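Local structure of conserved hypothetical protein BT1257 (2FG1) at residues E5-K10 and A152-D157; S19-I24 and H117-H122; V68-V73 and K108-F113; A102-L107 and E139-E144. The protein is of unknown function but consists of a macrodomain and probably removes ADP-ribose from ADP-ribosylated thymidine in DNA. All coordinates share one frame; numbering follows the deposited sequence.

Contact 1: E5-K10 and A152-D157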
# COMPACT_ATOMS: atom_id res chain seq x y z
N GLU A 5 13.72 5.01 10.87
CA GLU A 5 13.01 6.26 10.62
C GLU A 5 12.52 6.16 9.18
O GLU A 5 13.22 5.60 8.34
CB GLU A 5 13.99 7.42 10.73
CG GLU A 5 13.37 8.76 11.00
CD GLU A 5 14.43 9.82 11.28
OE1 GLU A 5 14.74 10.10 12.45
OE2 GLU A 5 14.95 10.35 10.30
N ILE A 6 11.35 6.71 8.88
CA ILE A 6 10.90 6.74 7.48
C ILE A 6 11.89 7.53 6.64
O ILE A 6 12.35 8.60 7.05
CB ILE A 6 9.49 7.37 7.33
CG1 ILE A 6 8.45 6.54 8.07
CG2 ILE A 6 9.09 7.52 5.85
CD1 ILE A 6 7.11 7.25 8.21
N LEU A 7 12.23 6.99 5.48
CA LEU A 7 13.07 7.68 4.52
C LEU A 7 12.18 8.28 3.43
O LEU A 7 11.35 7.58 2.87
CB LEU A 7 14.05 6.69 3.88
CG LEU A 7 14.89 7.21 2.72
CD1 LEU A 7 15.87 8.26 3.19
CD2 LEU A 7 15.59 6.07 2.01
N TYR A 8 12.37 9.57 3.15
CA TYR A 8 11.66 10.24 2.05
C TYR A 8 12.66 10.60 0.98
O TYR A 8 13.67 11.25 1.26
CB TYR A 8 10.98 11.53 2.53
CG TYR A 8 9.89 11.31 3.54
CD1 TYR A 8 8.57 11.08 3.13
CD2 TYR A 8 10.17 11.35 4.91
CE1 TYR A 8 7.57 10.89 4.06
CE2 TYR A 8 9.16 11.16 5.85
CZ TYR A 8 7.87 10.94 5.42
OH TYR A 8 6.86 10.74 6.32
N ILE A 9 12.37 10.18 -0.26
CA ILE A 9 13.24 10.49 -1.39
C ILE A 9 12.39 10.86 -2.59
O ILE A 9 11.19 10.58 -2.62
CB ILE A 9 14.18 9.31 -1.77
CG1 ILE A 9 13.37 8.05 -2.14
CG2 ILE A 9 15.22 9.02 -0.66
CD1 ILE A 9 14.25 6.94 -2.71
N LYS A 10 13.04 11.47 -3.58
CA LYS A 10 12.43 11.66 -4.89
C LYS A 10 12.42 10.33 -5.63
O LYS A 10 13.38 9.56 -5.55
CB LYS A 10 13.27 12.63 -5.74
CG LYS A 10 13.48 14.00 -5.14
CD LYS A 10 14.32 14.90 -6.06
CE LYS A 10 15.73 14.38 -6.38
NZ LYS A 10 16.54 14.11 -5.17
N ALA A 152 12.40 -1.24 7.47
CA ALA A 152 12.73 -0.02 6.74
C ALA A 152 11.54 0.38 5.86
O ALA A 152 10.88 -0.47 5.28
CB ALA A 152 13.98 -0.21 5.90
N VAL A 153 11.27 1.69 5.80
CA VAL A 153 10.20 2.23 4.96
C VAL A 153 10.75 3.39 4.16
O VAL A 153 11.32 4.31 4.74
CB VAL A 153 9.00 2.74 5.80
CG1 VAL A 153 7.93 3.35 4.90
CG2 VAL A 153 8.40 1.61 6.64
N THR A 154 10.55 3.34 2.84
CA THR A 154 10.91 4.43 1.94
C THR A 154 9.65 4.96 1.27
O THR A 154 8.87 4.17 0.71
CB THR A 154 11.93 3.97 0.88
OG1 THR A 154 13.07 3.41 1.55
CG2 THR A 154 12.42 5.13 0.02
N VAL A 155 9.46 6.27 1.36
CA VAL A 155 8.33 6.97 0.73
C VAL A 155 8.91 7.75 -0.45
O VAL A 155 9.90 8.47 -0.29
CB VAL A 155 7.60 7.92 1.72
CG1 VAL A 155 6.52 8.72 1.01
CG2 VAL A 155 6.98 7.12 2.88
N TYR A 156 8.26 7.59 -1.60
CA TYR A 156 8.74 8.14 -2.87
C TYR A 156 7.88 9.32 -3.27
O TYR A 156 6.68 9.16 -3.48
CB TYR A 156 8.70 7.05 -3.96
CG TYR A 156 9.65 5.91 -3.69
CD1 TYR A 156 10.84 5.82 -4.39
CD2 TYR A 156 9.37 4.95 -2.72
CE1 TYR A 156 11.74 4.79 -4.13
CE2 TYR A 156 10.27 3.92 -2.45
CZ TYR A 156 11.44 3.85 -3.17
OH TYR A 156 12.35 2.85 -2.90
N ASP A 157 8.50 10.50 -3.36
CA ASP A 157 7.83 11.74 -3.73
C ASP A 157 7.92 11.91 -5.24
O ASP A 157 9.02 11.87 -5.81
CB ASP A 157 8.49 12.95 -3.06
CG ASP A 157 8.28 13.02 -1.54
OD1 ASP A 157 7.48 12.25 -0.97
OD2 ASP A 157 8.96 13.87 -0.92
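Tyr8 and Val155 lie side by side and point the same way, on one face of the parallel ladder that joins edge strand 7-10 to strand 153-157 in the macrodomain sheet. Val155 brings CB to within 3.6 Å of Tyr8 CD1, while its CG2 branch meets Ile6 CG2 at 3.7 Å. That isoleucine methyl also stands over a face of the Tyr8 ring, offset toward the rim. The phenol OH is bonded away from the pair, to Glu139 and Trp135 of helix 135-147, which packs on this side.

On the other face, Leu7 runs alongside Thr154, with Leu7 CD2 3.7 Å from Thr154 OG1. Ile9 places CG1 between its backbone N and carbonyl carbon (chi1 60°), the crowded position, where CG1 meets Thr154 CG2 at 3.8 Å. Its CD1 then reaches Tyr156 CE1 at 3.6 Å, and the two side chains point the same way; the Tyr156 hydroxyl is bonded to His122 of the next strand. Main-chain bonds alternate between the strands, from Leu7 N to Val153 O through to Asp157 N and Ile9 O, 2.8 Å apart with an N-H...O angle of 174°.

Contact 2: S19-I24 and H117-H122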
# COMPACT_ATOMS: atom_id res chain seq x y z
N SER A 19 18.60 -2.87 -1.57
CA SER A 19 18.84 -4.28 -1.79
C SER A 19 17.86 -5.12 -0.99
O SER A 19 17.02 -4.59 -0.25
CB SER A 19 20.27 -4.62 -1.38
OG SER A 19 20.46 -4.34 -0.00
N GLY A 20 17.97 -6.44 -1.16
CA GLY A 20 17.16 -7.38 -0.40
C GLY A 20 15.74 -7.53 -0.94
O GLY A 20 15.42 -7.04 -2.03
N VAL A 21 14.91 -8.21 -0.16
CA VAL A 21 13.52 -8.42 -0.52
C VAL A 21 12.74 -7.13 -0.26
O VAL A 21 12.93 -6.46 0.77
CB VAL A 21 12.91 -9.61 0.27
CG1 VAL A 21 11.48 -9.87 -0.16
CG2 VAL A 21 13.74 -10.89 0.07
N LYS A 22 11.87 -6.76 -1.20
CA LYS A 22 11.15 -5.49 -1.14
C LYS A 22 9.66 -5.71 -1.34
O LYS A 22 9.26 -6.55 -2.15
CB LYS A 22 11.67 -4.54 -2.23
CG LYS A 22 13.18 -4.31 -2.24
CD LYS A 22 13.63 -3.59 -3.51
CE LYS A 22 15.14 -3.57 -3.65
NZ LYS A 22 15.55 -2.69 -4.78
N VAL A 23 8.85 -4.94 -0.61
CA VAL A 23 7.39 -4.97 -0.76
C VAL A 23 6.93 -3.55 -1.08
O VAL A 23 7.15 -2.62 -0.28
CB VAL A 23 6.69 -5.48 0.52
CG1 VAL A 23 5.18 -5.50 0.33
CG2 VAL A 23 7.18 -6.89 0.88
N ILE A 24 6.30 -3.38 -2.23
CA ILE A 24 5.69 -2.10 -2.61
C ILE A 24 4.25 -2.12 -2.11
O ILE A 24 3.46 -2.98 -2.52
CB ILE A 24 5.70 -1.92 -4.13
CG1 ILE A 24 7.13 -1.85 -4.66
CG2 ILE A 24 4.92 -0.65 -4.54
CD1 ILE A 24 7.24 -2.11 -6.16
N HIS A 117 9.70 -12.33 5.51
CA HIS A 117 10.52 -12.32 4.30
C HIS A 117 11.78 -11.46 4.41
O HIS A 117 12.52 -11.30 3.43
CB HIS A 117 9.67 -11.96 3.08
CG HIS A 117 8.66 -13.00 2.73
ND1 HIS A 117 7.38 -13.00 3.23
CD2 HIS A 117 8.76 -14.11 1.96
CE1 HIS A 117 6.72 -14.05 2.76
NE2 HIS A 117 7.54 -14.74 1.99
N LYS A 118 12.03 -10.93 5.61
CA LYS A 118 13.19 -10.06 5.88
C LYS A 118 13.22 -8.89 4.88
O LYS A 118 14.28 -8.53 4.36
CB LYS A 118 14.50 -10.86 5.84
CG LYS A 118 14.53 -12.03 6.83
CD LYS A 118 15.85 -12.78 6.77
CE LYS A 118 15.84 -13.98 7.72
NZ LYS A 118 15.50 -13.56 9.12
N ALA A 119 12.05 -8.32 4.65
CA ALA A 119 11.86 -7.35 3.59
C ALA A 119 11.81 -5.92 4.09
O ALA A 119 11.65 -5.66 5.28
CB ALA A 119 10.62 -7.68 2.81
N SER A 120 11.94 -4.99 3.15
CA SER A 120 11.71 -3.56 3.39
C SER A 120 10.47 -3.13 2.63
O SER A 120 10.01 -3.81 1.71
CB SER A 120 12.91 -2.75 2.94
OG SER A 120 13.18 -2.98 1.56
N VAL A 121 9.92 -1.98 3.02
CA VAL A 121 8.68 -1.43 2.45
C VAL A 121 8.96 -0.18 1.64
O VAL A 121 9.78 0.67 2.03
CB VAL A 121 7.64 -1.19 3.56
CG1 VAL A 121 6.45 -0.37 3.07
CG2 VAL A 121 7.16 -2.52 4.11
N HIS A 122 8.27 -0.07 0.51
CA HIS A 122 8.45 1.00 -0.46
C HIS A 122 7.08 1.48 -0.87
O HIS A 122 6.22 0.66 -1.22
CB HIS A 122 9.26 0.47 -1.64
CG HIS A 122 10.61 -0.02 -1.22
ND1 HIS A 122 11.73 0.78 -1.29
CD2 HIS A 122 10.98 -1.16 -0.61
CE1 HIS A 122 12.76 0.12 -0.78
NE2 HIS A 122 12.33 -1.06 -0.36
O HOH W 1 15.06 -4.98 1.59
O HOH W 2 15.44 -1.94 -0.39
O HOH W 3 16.10 -9.08 2.35
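A parallel beta ladder pairs Val21-Ile24 with Ala119-His122, and a small network of side chains and waters extends it on the face that carries Lys22, Ser120 and His122. Three main-chain bonds set the register: Ser120 N to Val21 O, Val23 N to Ser120 O at 2.8 Å, and His122 N to Val23 O. Ser120 OG sits between its own backbone N and carbonyl carbon (chi1 57°) and accepts from His122 NE2 at 2.8 Å, 16° out of the imidazole plane. The serine hydroxyl in turn donates to water 1 (OG to water 2.7 Å), which gives its two hydrogens to Ser19 O and Val21 O. The Lys22 and His122 side chains cross at a slant, with Lys22 CB 3.8 Å from His122 CD2.

These strands lie side by side within the macrodomain sheet, and segment 117-122 enters it directly from helix 100-117, whose C-terminal end closes in a Schellman motif at Lys118. Apolar contacts gather round Ala119: its CB meets Val21 CG1 at 3.8 Å and Val23 CG2 at 4.0 Å, with Thr114 of that helix packed against both Val23 and Ala119. A leucine in place of His122 would probably leave Ser120 OG without its donor and the Tyr156 hydroxyl, bonded to His122 ND1, without its imidazole mate. Water 3 links Val21 N to Lys118 O, 2.8 Å from the latter.

Contact 3: V68-V73 and K108-F113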
# COMPACT_ATOMS: atom_id res chain seq x y z
N VAL A 68 -5.29 -7.71 2.70
CA VAL A 68 -4.13 -7.47 1.84
C VAL A 68 -3.88 -8.69 0.98
O VAL A 68 -3.95 -9.83 1.47
CB VAL A 68 -2.85 -7.17 2.68
CG1 VAL A 68 -1.67 -6.83 1.77
CG2 VAL A 68 -3.10 -6.05 3.68
N GLN A 69 -3.55 -8.44 -0.29
CA GLN A 69 -3.09 -9.47 -1.22
C GLN A 69 -1.65 -9.18 -1.60
O GLN A 69 -1.34 -8.06 -2.01
CB GLN A 69 -3.97 -9.43 -2.47
CG GLN A 69 -3.58 -10.38 -3.58
CD GLN A 69 -4.44 -10.16 -4.79
OE1 GLN A 69 -4.53 -9.04 -5.30
NE2 GLN A 69 -5.08 -11.22 -5.27
N PHE A 70 -0.78 -10.18 -1.46
CA PHE A 70 0.63 -10.05 -1.81
C PHE A 70 0.91 -10.76 -3.12
O PHE A 70 0.58 -11.94 -3.27
CB PHE A 70 1.52 -10.63 -0.70
CG PHE A 70 1.35 -9.94 0.64
CD1 PHE A 70 2.13 -8.85 0.98
CD2 PHE A 70 0.39 -10.39 1.55
CE1 PHE A 70 1.97 -8.21 2.22
CE2 PHE A 70 0.22 -9.76 2.79
CZ PHE A 70 1.02 -8.67 3.12
N VAL A 71 1.45 -10.04 -4.09
CA VAL A 71 1.79 -10.65 -5.37
C VAL A 71 3.27 -10.48 -5.64
O VAL A 71 3.86 -9.45 -5.35
CB VAL A 71 0.94 -10.09 -6.56
CG1 VAL A 71 1.30 -8.66 -6.87
CG2 VAL A 71 1.10 -10.94 -7.81
N ASN A 72 3.86 -11.53 -6.18
CA ASN A 72 5.23 -11.47 -6.63
C ASN A 72 5.29 -10.83 -8.01
O ASN A 72 4.48 -11.17 -8.89
CB ASN A 72 5.87 -12.86 -6.65
CG ASN A 72 7.33 -12.79 -6.99
OD1 ASN A 72 8.16 -12.48 -6.13
ND2 ASN A 72 7.66 -13.04 -8.25
N VAL A 73 6.20 -9.89 -8.20
CA VAL A 73 6.39 -9.29 -9.53
C VAL A 73 7.78 -9.54 -10.13
O VAL A 73 7.93 -9.58 -11.34
CB VAL A 73 6.02 -7.78 -9.59
CG1 VAL A 73 4.53 -7.57 -9.33
CG2 VAL A 73 6.83 -6.97 -8.59
N LYS A 108 -0.72 -4.01 9.60
CA LYS A 108 -0.42 -5.10 10.54
C LYS A 108 -0.07 -6.38 9.76
O LYS A 108 0.85 -7.12 10.12
CB LYS A 108 -1.60 -5.37 11.47
CG LYS A 108 -1.72 -4.42 12.66
CD LYS A 108 -2.80 -4.89 13.64
CE LYS A 108 -2.79 -4.13 14.96
NZ LYS A 108 -2.93 -2.67 14.79
N GLU A 109 -0.82 -6.64 8.69
CA GLU A 109 -0.55 -7.84 7.87
C GLU A 109 0.75 -7.68 7.08
O GLU A 109 1.54 -8.63 6.96
CB GLU A 109 -1.74 -8.18 6.97
CG GLU A 109 -1.59 -9.55 6.29
CD GLU A 109 -2.80 -9.97 5.49
OE1 GLU A 109 -3.89 -9.42 5.69
OE2 GLU A 109 -2.66 -10.90 4.66
N VAL A 110 1.00 -6.47 6.56
CA VAL A 110 2.26 -6.19 5.89
C VAL A 110 3.44 -6.36 6.86
O VAL A 110 4.49 -6.88 6.47
CB VAL A 110 2.26 -4.78 5.27
CG1 VAL A 110 3.65 -4.40 4.76
CG2 VAL A 110 1.23 -4.73 4.13
N ALA A 111 3.27 -5.96 8.12
CA ALA A 111 4.35 -6.13 9.10
C ALA A 111 4.73 -7.61 9.24
O ALA A 111 5.92 -7.95 9.23
CB ALA A 111 3.96 -5.54 10.44
N LEU A 112 3.74 -8.49 9.37
CA LEU A 112 4.03 -9.92 9.50
C LEU A 112 4.71 -10.47 8.26
O LEU A 112 5.67 -11.22 8.35
CB LEU A 112 2.75 -10.70 9.79
CG LEU A 112 2.04 -10.36 11.09
CD1 LEU A 112 0.67 -11.01 11.13
CD2 LEU A 112 2.85 -10.78 12.27
N PHE A 113 4.20 -10.08 7.09
CA PHE A 113 4.76 -10.56 5.83
C PHE A 113 6.21 -10.10 5.65
O PHE A 113 7.09 -10.91 5.28
CB PHE A 113 3.88 -10.07 4.67
CG PHE A 113 4.33 -10.56 3.31
CD1 PHE A 113 3.74 -11.67 2.73
CD2 PHE A 113 5.30 -9.88 2.59
CE1 PHE A 113 4.13 -12.12 1.46
CE2 PHE A 113 5.72 -10.32 1.33
CZ PHE A 113 5.13 -11.43 0.76
O HOH W 4 -5.85 -10.23 4.10
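Phe70 and Phe113 form an offset stack: their planes are only 2° apart and their centroids are separated by 3.9 Å. Phe113 CD1 lies over the centre of one face of the Phe70 ring, and Phe70 CD1 in turn lies over the centre of a Phe113 face. The opposite face of Phe70 receives Val68 CG1, offset toward the rim, while Glu109 CG and Val110 CA approach in the plane of the ring at its edge. This sandwiching joins helix 100-117 to strand 68-74, the antiparallel edge strand of the macrodomain's mixed sheet.

The Phe70 and Phe113 side chains slide past each other in opposite directions, one from the strand and one from the helix. With CG anti to the backbone N (chi1 -178°), Phe113 starts its ring off 3.5 Å from Phe70 CE1, measured at Phe113 CG. Phe113 CB makes a CH-pi contact 4.0 Å from the Phe70 ring centroid. Tyr78 and His117 also meet the Phe113 ring, so the stack is part of a wider aromatic group. Val110 CG2 fills in beside Phe70 CE1 at 4.0 Å.

Glu109 comes to the ring edge with an extended chain that passes Val68 in the opposite direction. Its OE2 lies near the plane of the Phe70 ring, 3.6 Å from Phe70 CE2, with the carboxylate turned 57° from the ring. Its OE1 accepts from water 4 at 2.7 Å, and that water accepts from Val68 N at 2.9 Å.

Contact 4: A102-L107 and E139-E144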
# COMPACT_ATOMS: atom_id res chain seq x y z
N ALA A 102 -8.74 0.78 8.55
CA ALA A 102 -8.50 -0.24 7.54
C ALA A 102 -7.03 -0.25 7.11
O ALA A 102 -6.42 -1.32 7.02
CB ALA A 102 -9.41 -0.04 6.33
N VAL A 103 -6.46 0.92 6.85
CA VAL A 103 -5.05 0.98 6.46
C VAL A 103 -4.18 0.40 7.57
O VAL A 103 -3.25 -0.33 7.29
CB VAL A 103 -4.60 2.41 6.08
CG1 VAL A 103 -3.12 2.42 5.70
CG2 VAL A 103 -5.44 2.94 4.92
N ARG A 104 -4.48 0.74 8.82
CA ARG A 104 -3.71 0.18 9.93
C ARG A 104 -3.79 -1.35 9.96
O ARG A 104 -2.76 -2.02 10.11
CB ARG A 104 -4.15 0.76 11.26
CG ARG A 104 -3.35 0.15 12.41
CD ARG A 104 -3.80 0.62 13.75
NE ARG A 104 -3.59 2.05 13.98
CZ ARG A 104 -2.44 2.58 14.41
NH1 ARG A 104 -1.36 1.81 14.59
NH2 ARG A 104 -2.36 3.88 14.64
N GLN A 105 -4.99 -1.89 9.78
CA GLN A 105 -5.15 -3.35 9.74
C GLN A 105 -4.34 -3.95 8.59
O GLN A 105 -3.67 -4.98 8.77
CB GLN A 105 -6.63 -3.74 9.65
CG GLN A 105 -6.86 -5.26 9.65
CD GLN A 105 -8.32 -5.65 9.74
OE1 GLN A 105 -9.21 -4.94 9.29
NE2 GLN A 105 -8.57 -6.80 10.37
N CYS A 106 -4.38 -3.31 7.43
CA CYS A 106 -3.57 -3.76 6.31
C CYS A 106 -2.09 -3.77 6.68
O CYS A 106 -1.37 -4.72 6.38
CB CYS A 106 -3.75 -2.83 5.11
SG CYS A 106 -5.40 -2.82 4.35
N LEU A 107 -1.62 -2.69 7.32
CA LEU A 107 -0.22 -2.58 7.67
C LEU A 107 0.20 -3.59 8.73
O LEU A 107 1.36 -4.01 8.72
CB LEU A 107 0.13 -1.14 8.08
CG LEU A 107 0.13 -0.14 6.91
CD1 LEU A 107 0.22 1.30 7.42
CD2 LEU A 107 1.24 -0.43 5.91
N GLU A 139 1.34 9.01 8.36
CA GLU A 139 2.74 8.81 8.74
C GLU A 139 2.85 8.18 10.13
O GLU A 139 3.69 7.30 10.35
CB GLU A 139 3.50 10.15 8.70
CG GLU A 139 4.98 9.99 8.96
CD GLU A 139 5.71 11.30 9.14
OE1 GLU A 139 5.10 12.24 9.68
OE2 GLU A 139 6.91 11.36 8.78
N GLN A 140 2.01 8.62 11.05
CA GLN A 140 2.03 8.11 12.42
C GLN A 140 1.67 6.62 12.44
O GLN A 140 2.31 5.82 13.14
CB GLN A 140 1.10 8.93 13.32
CG GLN A 140 1.14 8.51 14.79
CD GLN A 140 2.52 8.66 15.42
OE1 GLN A 140 3.21 9.64 15.19
NE2 GLN A 140 2.90 7.68 16.24
N ILE A 141 0.68 6.23 11.65
CA ILE A 141 0.30 4.82 11.54
C ILE A 141 1.45 3.98 10.99
O ILE A 141 1.75 2.89 11.51
CB ILE A 141 -0.96 4.64 10.68
CG1 ILE A 141 -2.15 5.40 11.29
CG2 ILE A 141 -1.30 3.16 10.52
CD1 ILE A 141 -3.37 5.51 10.36
N ILE A 142 2.12 4.48 9.95
CA ILE A 142 3.25 3.81 9.34
C ILE A 142 4.41 3.66 10.34
O ILE A 142 5.04 2.59 10.42
CB ILE A 142 3.69 4.57 8.08
CG1 ILE A 142 2.61 4.46 6.99
CG2 ILE A 142 5.03 4.03 7.56
CD1 ILE A 142 2.70 5.54 5.91
N LYS A 143 4.70 4.72 11.10
CA LYS A 143 5.74 4.65 12.12
C LYS A 143 5.43 3.53 13.10
O LYS A 143 6.29 2.70 13.40
CB LYS A 143 5.84 5.98 12.87
CG LYS A 143 6.54 7.10 12.13
CD LYS A 143 6.46 8.38 12.95
CE LYS A 143 7.07 9.55 12.20
NZ LYS A 143 7.10 10.78 13.04
N GLU A 144 4.20 3.51 13.60
CA GLU A 144 3.82 2.54 14.62
C GLU A 144 3.85 1.11 14.10
O GLU A 144 4.35 0.21 14.79
CB GLU A 144 2.44 2.88 15.15
CG GLU A 144 2.41 4.18 15.91
CD GLU A 144 1.01 4.62 16.23
OE1 GLU A 144 0.05 3.85 16.01
OE2 GLU A 144 0.86 5.77 16.70
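Leu107 and Ile141 make the tight, buried part of this helix pair: their side chains cross at about a right angle, with Leu107 CD1 3.9 Å from Ile141 CG2. The same leucine methyl meets Ile142 CG1 at 4.0 Å. Helices 100-117 and 135-147 run nearly alongside here, their local axes 10.0 Å apart and inclined at 23°, as neighbouring layer helices packed on the macrodomain sheet. Leu107 also touches Met82 of strand 77-85, which puts this apolar end on the sheet side.

Toward solvent the contact becomes polar. Arg104 starts out extended and bends at chi3 (-65°), which turns NE; one face of the guanidinium has Ile141 CG2 over its centre, 4.1 Å from the plane. NH1 and NH2 both grip one oxygen: Arg104 NH2 reaches Glu144 OE1 at 2.8 Å and Arg104 NH1 reaches it at 2.9 Å. The N-H...O angle at NH2 is 141°, as expected when two donors share a single acceptor. Glu144 OE2 takes a bond from Gln140 NE2 at 2.8 Å, so both carboxylate oxygens are held.

An alanine in place of Arg104 would probably leave Glu144 OE1 without its two donors and, with the guanidinium gone, Ile141 less covered on that side. Because Arg104 NH1 also forms a salt bridge with Glu145, one positive group serves two carboxylates, which would be expected to favour their ionised forms.

In the fold
All four contacts lie within the macrodomain range. Contact 1 joins the chain's two ends and encloses the others in sequence. Contacts 1 and 2 are centred 13 Å apart and meet through neighbouring strands 153-157 and 120-123. Contact 3 lies at the far edge strand, with its centre 18 Å from that of contact 1. Contacts 3 and 4 share helix 100-117, with centres 13 Å apart; along the chain their segments alternate, as do those of contacts 2 and 4. Contact 4 touches contact 1 through Ile6, whose CD1 packs on Glu139 and Ile142. Sheet ladders and helix packing thus tie sequence-distant parts into one compact layered domain.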